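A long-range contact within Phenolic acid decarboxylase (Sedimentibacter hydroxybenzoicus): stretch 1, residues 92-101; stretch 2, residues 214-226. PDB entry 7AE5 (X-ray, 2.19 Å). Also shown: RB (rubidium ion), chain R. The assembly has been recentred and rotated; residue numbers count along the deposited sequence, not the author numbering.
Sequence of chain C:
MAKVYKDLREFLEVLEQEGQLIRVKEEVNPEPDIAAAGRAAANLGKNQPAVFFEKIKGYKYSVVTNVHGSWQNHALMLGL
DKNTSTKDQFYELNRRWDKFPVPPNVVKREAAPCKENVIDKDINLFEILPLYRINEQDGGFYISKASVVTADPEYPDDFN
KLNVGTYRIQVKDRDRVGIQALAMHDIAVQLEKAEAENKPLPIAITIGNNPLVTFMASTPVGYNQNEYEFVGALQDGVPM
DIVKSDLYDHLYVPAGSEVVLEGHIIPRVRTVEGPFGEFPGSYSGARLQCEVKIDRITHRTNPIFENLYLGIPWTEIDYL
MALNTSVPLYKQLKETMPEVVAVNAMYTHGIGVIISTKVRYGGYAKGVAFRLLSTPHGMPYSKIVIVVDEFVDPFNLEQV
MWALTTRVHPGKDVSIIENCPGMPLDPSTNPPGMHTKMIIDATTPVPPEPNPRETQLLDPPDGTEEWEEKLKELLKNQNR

Stretch 1 92-101: ELNRRWDKFP
Stretch 2 (214-226) TFMASTPVGYNQN

Stretch 1 enters as the last part of a helix that begins earlier in the chain: Glu-92 to Asn-94 have phi/psi near -65/-40, and Arg-96 N donates to Glu-92 O at 3.1 Å. A type I turn from Arg-96 to Lys-99 follows, with Trp-97 at -61/-41 and Asp-98 at -105/11; its closing bond, Lys-99 N to Arg-96 O, is weak at 3.4 Å. Lys-99 (-64/128) and Phe-100 (-161/145) are extended, and the peptide before Pro-101 is cis. Stretch 2 is helical through Ala-217, then turns into a loop in which Gly-222 takes 112/-13, followed by Tyr-223 at -124/145 and Gln-225 at -80/172. The two run in the same overall order: CA-CA distances are 11.3 Å for Leu-93 and Phe-215, 7.3 Å for Asp-98 and Tyr-223, and 7.2 Å for Phe-100 and Gln-225. The wide spacing at the helical end leaves room for two side chains between the backbones.

There, Leu-93 (chi1 -97°, chi2 t) and Phe-215 (chi1 t, chi2 66°) both point toward the opposite stretch. Leu-93 CD1 lies 3.6 Å from Phe-215 CZ, so two buried apolar side chains bridge the gap.

Trp-97 (chi1 t, chi2 -99°) has 103 Å² covered by stretch 2, out of 372 Å² buried over both sides. Its CA-to-CB bond points sideways, but the indole reaches across. Trp-97 NE1 donates to Gly-222 O at 2.9 Å and 171°, and the acceptor lies at the ring edge near its plane, as an indole N-H requires. Trp-97 CH2 is 4.3 Å from Thr-219 CG2, while Trp-97 NE1 is 4.0 Å from Tyr-223 CB. At Gly-222, the backbone angles alone would jam a CB against the preceding carbonyl; glycine avoids this.

Gln-225 (chi1 m, chi2 106°, chi3 -58°) points toward stretch 1 and uses its amide nitrogen twice: Gln-225 NE2 donates to Trp-97 O at 3.0 Å and 159°, and to Lys-99 O at 3.0 Å and 157°. A primary amide suits this site because its two hydrogens can serve two carbonyls, here those of Trp-97 and Lys-99, both within the turn. Gln-225 CG also lies 4.2 Å from Phe-100 CB, the last side-chain atom modelled in Phe-100.

Stretch 2 is further organised by rubidium, bound by Met-216 O (2.5 Å), Met-216 SD (2.9 Å), Thr-219 O (2.5 Å) and Tyr-223 OH (2.4 Å), with chi1 p at Tyr-223. Thr-219 OG1 donates to Phe-215 O at 2.7 Å.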

# COMPACT_ATOMS: atom_id res chain seq x y z
N GLU C 92 36.71 -19.33 1.02
CA GLU C 92 37.90 -19.71 1.76
C GLU C 92 37.77 -19.36 3.23
O GLU C 92 38.16 -20.14 4.10
CB GLU C 92 39.14 -19.05 1.14
CG GLU C 92 40.46 -19.54 1.71
CD GLU C 92 40.68 -21.02 1.48
OE1 GLU C 92 40.30 -21.52 0.40
OE2 GLU C 92 41.24 -21.68 2.38
N LEU C 93 37.23 -18.18 3.53
CA LEU C 93 36.96 -17.81 4.92
C LEU C 93 35.97 -18.76 5.57
O LEU C 93 36.13 -19.14 6.74
CB LEU C 93 36.46 -16.37 4.99
CG LEU C 93 37.53 -15.33 5.31
CD1 LEU C 93 36.90 -14.01 5.68
CD2 LEU C 93 38.32 -15.85 6.50
N ASN C 94 34.92 -19.14 4.84
CA ASN C 94 33.93 -20.05 5.39
C ASN C 94 34.52 -21.43 5.64
O ASN C 94 34.16 -22.10 6.61
CB ASN C 94 32.72 -20.14 4.45
CG ASN C 94 31.68 -21.12 4.95
OD1 ASN C 94 31.10 -20.94 6.01
ND2 ASN C 94 31.44 -22.17 4.17
N ARG C 95 35.43 -21.87 4.77
CA ARG C 95 36.05 -23.18 4.94
C ARG C 95 36.94 -23.22 6.18
O ARG C 95 36.99 -24.23 6.89
CB ARG C 95 36.85 -23.55 3.69
CG ARG C 95 37.47 -24.94 3.73
CD ARG C 95 38.46 -25.13 2.58
NE ARG C 95 39.64 -24.29 2.74
CZ ARG C 95 40.66 -24.58 3.54
NH1 ARG C 95 40.67 -25.68 4.28
NH2 ARG C 95 41.68 -23.73 3.61
N ARG C 96 37.64 -22.12 6.47
CA ARG C 96 38.55 -22.06 7.61
C ARG C 96 37.85 -21.71 8.92
O ARG C 96 38.47 -21.83 9.98
CB ARG C 96 39.65 -21.02 7.35
CG ARG C 96 40.40 -21.19 6.04
CD ARG C 96 41.66 -20.33 6.02
NE ARG C 96 42.30 -20.33 4.70
CZ ARG C 96 43.17 -19.41 4.29
NH1 ARG C 96 43.53 -18.41 5.07
NH2 ARG C 96 43.68 -19.51 3.07
N TRP C 97 36.57 -21.30 8.86
CA TRP C 97 35.95 -20.63 10.00
C TRP C 97 35.91 -21.50 11.24
O TRP C 97 36.14 -21.02 12.36
CB TRP C 97 34.53 -20.18 9.62
CG TRP C 97 34.00 -19.08 10.50
CD1 TRP C 97 33.15 -19.22 11.56
CD2 TRP C 97 34.28 -17.68 10.39
NE1 TRP C 97 32.88 -18.00 12.11
CE2 TRP C 97 33.56 -17.03 11.42
CE3 TRP C 97 35.06 -16.91 9.53
CZ2 TRP C 97 33.61 -15.65 11.61
CZ3 TRP C 97 35.11 -15.54 9.72
CH2 TRP C 97 34.38 -14.93 10.75
N ASP C 98 35.60 -22.79 11.09
CA ASP C 98 35.30 -23.65 12.23
C ASP C 98 36.43 -24.61 12.57
O ASP C 98 36.23 -25.52 13.39
CB ASP C 98 34.01 -24.43 11.97
CG ASP C 98 32.77 -23.61 12.23
OD1 ASP C 98 32.86 -22.61 12.97
OD2 ASP C 98 31.69 -23.96 11.70
N LYS C 99 37.62 -24.44 11.98
CA LYS C 99 38.72 -25.36 12.25
C LYS C 99 39.14 -25.29 13.71
O LYS C 99 39.40 -24.21 14.25
CB LYS C 99 39.91 -25.03 11.35
CG LYS C 99 39.64 -25.24 9.87
CD LYS C 99 40.80 -24.76 9.02
CE LYS C 99 42.06 -25.56 9.30
NZ LYS C 99 42.74 -25.98 8.04
N PHE C 100 39.19 -26.45 14.36
CA PHE C 100 39.59 -26.56 15.75
C PHE C 100 39.99 -28.00 16.02
O PHE C 100 39.38 -28.92 15.45
CB PHE C 100 38.46 -26.13 16.70
N PRO C 101 40.99 -28.25 16.88
CA PRO C 101 41.71 -27.22 17.64
C PRO C 101 42.94 -26.67 16.92
O PRO C 101 43.54 -27.35 16.09
CB PRO C 101 42.14 -27.98 18.90
CG PRO C 101 42.39 -29.37 18.41
CD PRO C 101 41.43 -29.61 17.25
N THR C 214 44.11 -8.56 13.74
CA THR C 214 43.19 -7.44 13.60
C THR C 214 41.84 -7.91 13.07
O THR C 214 40.79 -7.39 13.47
CB THR C 214 43.79 -6.39 12.66
OG1 THR C 214 45.10 -6.03 13.11
CG2 THR C 214 42.92 -5.14 12.63
N PHE C 215 41.85 -8.91 12.19
CA PHE C 215 40.61 -9.47 11.66
C PHE C 215 39.76 -10.07 12.77
O PHE C 215 38.58 -9.73 12.92
CB PHE C 215 40.92 -10.51 10.59
CG PHE C 215 39.77 -10.80 9.66
CD1 PHE C 215 39.30 -9.82 8.80
CD2 PHE C 215 39.18 -12.05 9.64
CE1 PHE C 215 38.25 -10.09 7.93
CE2 PHE C 215 38.13 -12.32 8.78
CZ PHE C 215 37.66 -11.34 7.93
N MET C 216 40.34 -10.97 13.57
CA MET C 216 39.59 -11.55 14.68
C MET C 216 39.19 -10.50 15.70
O MET C 216 38.11 -10.58 16.30
CB MET C 216 40.40 -12.65 15.35
CG MET C 216 39.69 -13.23 16.55
SD MET C 216 39.94 -12.23 18.04
CE MET C 216 41.66 -11.72 17.85
N ALA C 217 40.07 -9.52 15.94
CA ALA C 217 39.73 -8.46 16.87
C ALA C 217 38.55 -7.65 16.36
O ALA C 217 37.68 -7.24 17.15
CB ALA C 217 40.95 -7.56 17.11
N SER C 218 38.48 -7.44 15.05
CA SER C 218 37.31 -6.82 14.45
C SER C 218 36.11 -7.76 14.40
O SER C 218 35.03 -7.33 13.96
CB SER C 218 37.65 -6.33 13.04
OG SER C 218 38.55 -5.24 13.09
N THR C 219 36.27 -9.01 14.82
CA THR C 219 35.15 -9.94 14.88
C THR C 219 34.66 -10.07 16.31
O THR C 219 35.45 -10.45 17.21
CB THR C 219 35.55 -11.30 14.32
OG1 THR C 219 36.26 -11.12 13.09
CG2 THR C 219 34.31 -12.13 14.04
N PRO C 220 33.38 -9.76 16.57
CA PRO C 220 32.85 -9.75 17.93
C PRO C 220 32.02 -10.98 18.25
O PRO C 220 32.02 -11.47 19.39
CB PRO C 220 31.98 -8.48 17.96
CG PRO C 220 32.04 -7.90 16.52
CD PRO C 220 32.51 -9.02 15.65
N VAL C 221 31.28 -11.48 17.26
CA VAL C 221 30.49 -12.70 17.40
C VAL C 221 30.69 -13.54 16.14
O VAL C 221 31.25 -13.08 15.15
CB VAL C 221 28.98 -12.42 17.60
CG1 VAL C 221 28.75 -11.57 18.84
CG2 VAL C 221 28.40 -11.75 16.36
N GLY C 222 30.23 -14.78 16.20
CA GLY C 222 30.19 -15.65 15.04
C GLY C 222 31.14 -16.84 15.08
O GLY C 222 31.00 -17.73 14.24
N TYR C 223 32.08 -16.83 16.03
CA TYR C 223 33.07 -17.94 16.15
C TYR C 223 33.04 -18.53 17.56
O TYR C 223 32.85 -17.78 18.53
CB TYR C 223 34.47 -17.50 15.71
CG TYR C 223 35.12 -16.38 16.49
CD1 TYR C 223 35.85 -16.63 17.64
CD2 TYR C 223 35.04 -15.08 16.04
CE1 TYR C 223 36.45 -15.60 18.35
CE2 TYR C 223 35.63 -14.04 16.73
CZ TYR C 223 36.34 -14.30 17.89
OH TYR C 223 36.92 -13.26 18.56
N ASN C 224 33.26 -19.84 17.67
CA ASN C 224 33.13 -20.53 18.98
C ASN C 224 34.49 -20.79 19.61
O ASN C 224 34.52 -21.13 20.80
CB ASN C 224 32.35 -21.83 18.81
CG ASN C 224 30.86 -21.61 18.66
OD1 ASN C 224 30.32 -20.64 19.18
ND2 ASN C 224 30.19 -22.50 17.95
N GLN C 225 35.57 -20.62 18.86
CA GLN C 225 36.94 -20.90 19.37
C GLN C 225 37.44 -19.74 20.24
O GLN C 225 36.78 -18.69 20.28
CB GLN C 225 37.90 -21.13 18.21
CG GLN C 225 37.41 -22.14 17.19
CD GLN C 225 36.95 -21.49 15.91
OE1 GLN C 225 36.06 -20.65 15.90
NE2 GLN C 225 37.56 -21.88 14.80
N ASN C 226 38.58 -19.94 20.90
CA ASN C 226 39.19 -18.86 21.70
C ASN C 226 39.77 -17.83 20.73
O ASN C 226 40.00 -18.18 19.58
CB ASN C 226 40.21 -19.41 22.70
CG ASN C 226 39.58 -20.32 23.74
OD1 ASN C 226 38.44 -20.10 24.15
ND2 ASN C 226 40.31 -21.33 24.17
RB RB R . 37.41 -10.93 18.62